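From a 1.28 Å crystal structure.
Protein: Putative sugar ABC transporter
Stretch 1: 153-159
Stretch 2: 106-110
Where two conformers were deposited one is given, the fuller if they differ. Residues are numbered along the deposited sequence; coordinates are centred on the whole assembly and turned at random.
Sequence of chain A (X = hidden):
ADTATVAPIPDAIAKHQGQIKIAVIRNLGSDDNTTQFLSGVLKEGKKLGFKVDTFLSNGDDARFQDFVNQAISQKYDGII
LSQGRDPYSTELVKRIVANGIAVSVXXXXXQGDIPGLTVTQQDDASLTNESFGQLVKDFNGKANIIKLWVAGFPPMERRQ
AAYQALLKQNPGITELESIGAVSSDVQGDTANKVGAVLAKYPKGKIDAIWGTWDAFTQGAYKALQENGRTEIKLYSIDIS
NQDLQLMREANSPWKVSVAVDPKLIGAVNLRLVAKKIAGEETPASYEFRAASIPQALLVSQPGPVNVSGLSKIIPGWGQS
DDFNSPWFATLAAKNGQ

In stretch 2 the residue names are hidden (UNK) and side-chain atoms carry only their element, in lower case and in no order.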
# COMPACT_ATOMS: atom_id res chain seq x y z
N PHE A 153 11.68 2.15 4.90
CA PHE A 153 10.39 2.67 4.64
C PHE A 153 9.54 2.53 5.89
O PHE A 153 9.59 1.48 6.53
CB PHE A 153 9.73 1.94 3.48
CG PHE A 153 10.37 2.21 2.14
CD1 PHE A 153 11.46 1.45 1.72
CD2 PHE A 153 9.89 3.13 1.28
CE1 PHE A 153 12.09 1.69 0.50
CE2 PHE A 153 10.46 3.39 0.08
CZ PHE A 153 11.56 2.72 -0.30
N PRO A 154 8.68 3.50 6.20
CA PRO A 154 7.86 3.40 7.42
C PRO A 154 7.06 2.08 7.60
O PRO A 154 7.17 1.45 8.69
CB PRO A 154 7.02 4.64 7.41
CG PRO A 154 7.90 5.63 6.68
CD PRO A 154 8.61 4.86 5.62
N PRO A 155 6.37 1.62 6.59
CA PRO A 155 5.65 0.36 6.78
C PRO A 155 6.59 -0.79 7.04
O PRO A 155 6.23 -1.74 7.79
CB PRO A 155 4.90 0.20 5.46
CG PRO A 155 5.64 1.07 4.45
CD PRO A 155 6.01 2.20 5.27
N MSE A 156 7.73 -0.78 6.38
CA MSE A 156 8.69 -1.87 6.53
C MSE A 156 9.23 -1.86 7.94
O MSE A 156 9.43 -2.96 8.54
CB MSE A 156 9.80 -1.77 5.50
CG MSE A 156 9.31 -2.05 4.08
SE MSE A 156 8.96 -3.89 3.86
CE MSE A 156 7.76 -3.81 2.32
N GLU A 157 9.53 -0.74 8.52
CA GLU A 157 10.08 -0.76 9.86
C GLU A 157 9.00 -1.21 10.89
O GLU A 157 9.32 -1.96 11.82
CB GLU A 157 10.77 0.56 10.18
CG GLU A 157 12.11 0.77 9.34
CD GLU A 157 13.35 -0.29 9.52
OE1 GLU A 157 14.28 -0.20 8.56
OE2 GLU A 157 13.42 -1.22 10.57
N ARG A 158 7.74 -0.81 10.68
CA ARG A 158 6.71 -1.30 11.60
C ARG A 158 6.43 -2.78 11.45
O ARG A 158 6.21 -3.49 12.44
CB ARG A 158 5.45 -0.51 11.35
CG ARG A 158 5.50 1.00 11.80
CD ARG A 158 4.13 1.64 11.58
NE ARG A 158 3.71 1.82 10.28
CZ ARG A 158 3.90 2.94 9.47
NH1 ARG A 158 4.54 4.04 10.00
NH2 ARG A 158 3.48 2.92 8.03
N ARG A 159 6.46 -3.29 10.23
CA ARG A 159 6.29 -4.76 10.02
C ARG A 159 7.44 -5.51 10.64
O ARG A 159 7.22 -6.56 11.28
CB ARG A 159 6.17 -5.06 8.55
CG ARG A 159 4.88 -4.51 7.97
CD ARG A 159 4.76 -4.42 6.47
NE ARG A 159 3.63 -3.65 6.07
CZ ARG A 159 3.35 -3.29 4.84
NH1 ARG A 159 3.98 -3.82 3.78
NH2 ARG A 159 2.43 -2.39 4.62
N UNK A 106 0.78 9.30 3.11
CA UNK A 106 0.58 7.87 3.32
C UNK A 106 1.93 7.19 3.47
O UNK A 106 2.83 7.43 2.66
c UNK A 106 -0.35 5.76 2.30
c UNK A 106 -1.11 3.81 3.46
c UNK A 106 0.28 4.94 1.44
c UNK A 106 -0.43 2.96 2.63
c UNK A 106 -1.08 5.17 3.35
c UNK A 106 -0.19 7.25 2.18
c UNK A 106 0.21 3.57 1.58
N UNK A 107 2.13 6.39 4.50
CA UNK A 107 3.37 5.65 4.71
C UNK A 107 4.60 6.53 4.62
O UNK A 107 5.63 6.07 4.09
c UNK A 107 2.76 3.25 4.12
o UNK A 107 2.26 3.16 5.28
o UNK A 107 2.77 2.28 3.25
c UNK A 107 3.47 4.49 3.68
N UNK A 108 4.50 7.69 5.23
CA UNK A 108 5.55 8.69 5.15
C UNK A 108 6.09 8.99 6.53
O UNK A 108 5.34 9.03 7.50
c UNK A 108 5.95 11.14 4.43
o UNK A 108 4.73 9.59 3.06
c UNK A 108 5.01 9.96 4.42
N UNK A 109 7.40 9.16 6.63
CA UNK A 109 8.04 9.42 7.90
C UNK A 109 7.92 10.84 8.32
O UNK A 109 8.49 11.73 7.67
c UNK A 109 9.51 9.03 7.77
N UNK A 110 7.18 11.09 9.38
CA UNK A 110 6.90 12.40 9.90
C UNK A 110 7.23 12.45 11.41
O UNK A 110 6.77 11.62 12.15
c UNK A 110 5.82 13.93 7.37
c UNK A 110 5.51 12.88 9.69
c UNK A 110 5.27 14.22 10.33
c UNK A 110 5.14 12.85 8.17
O HOH W 1 3.96 6.06 8.03

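Position 106 carries seven side-chain atoms, all carbon: one bonded to CA, then a closed ring of six. The ring makes no contact with stretch 1. No oxygen hangs from it, which excludes tyrosine, so the residue is phenylalanine, F106. Its CA-to-CB bond points sideways to stretch 1, although the end of the side chain comes nearer. The side chain is buried, a suitable setting for an unsubstituted aromatic ring with no polar group to satisfy.

Position 107 has two carbons and two oxygens, both oxygens on the second carbon. Two oxygens on one carbon make a carboxylate; an amide would show a nitrogen in place of one of them. One oxygen lies 3.0 Å from NH2 of R158, at the edge of the guanidinium and near its plane, and the other sits 3.3 Å from CG of P155. An acid with so short a chain is aspartate, D107. The first oxygen is OD1, which forms a salt bridge with NH2 of R158; the second, OD2, finds its hydrogen-bonding partner elsewhere in the structure. D107 adopts a positive phi of 50°, an uncommon backbone conformation for a residue with a side chain. Its chi1 is m, and its CA-to-CB bond runs sideways to the helix.

At position 108 the first side-chain carbon bears one oxygen and one carbon, and none of these atoms contacts stretch 1. The branched pattern is that of threonine, T108. Its CA-to-CB bond points away from stretch 1, and the hydroxyl is used locally: OG1 donates a hydrogen bond to O of F106, 2.9 Å away. A beta-branched residue with a hydroxyl close to the main chain can tie down its own loop in this way. The backbone, rather than the side chain, meets the helix, with C of T108 3.8 Å from CG of P154.

Position 109 has a single side-chain carbon, its CB, 3.9 Å from CG of P154, an apolar contact; the residue is alanine, A109. Its N is 3.6 Å from the same CG of P154. The lone methyl fits beside the proline ring.

Position 110 shows four carbons, forked at the first, with one arm two carbons long, all out of reach of stretch 1. This is isoleucine, I110, with both chi angles m. It is partly exposed, and this contact places no demand on its side chain.

The contact, burying 217 Å² in all, joins packing to charge. P154 and P155 open the helix, where proline's lack of an amide hydrogen costs little, and both present their rings to the loop; CG of P154 rests 3.5 Å from O of D107. One turn on, R158 also points toward the loop and supplies the charge that D107 meets. A water extends this link, accepting a hydrogen bond from NH1 of R158 at 2.9 Å and donating a weak one to O of T108 at 3.3 Å.

Stretch 2 (106-110) FDTAI
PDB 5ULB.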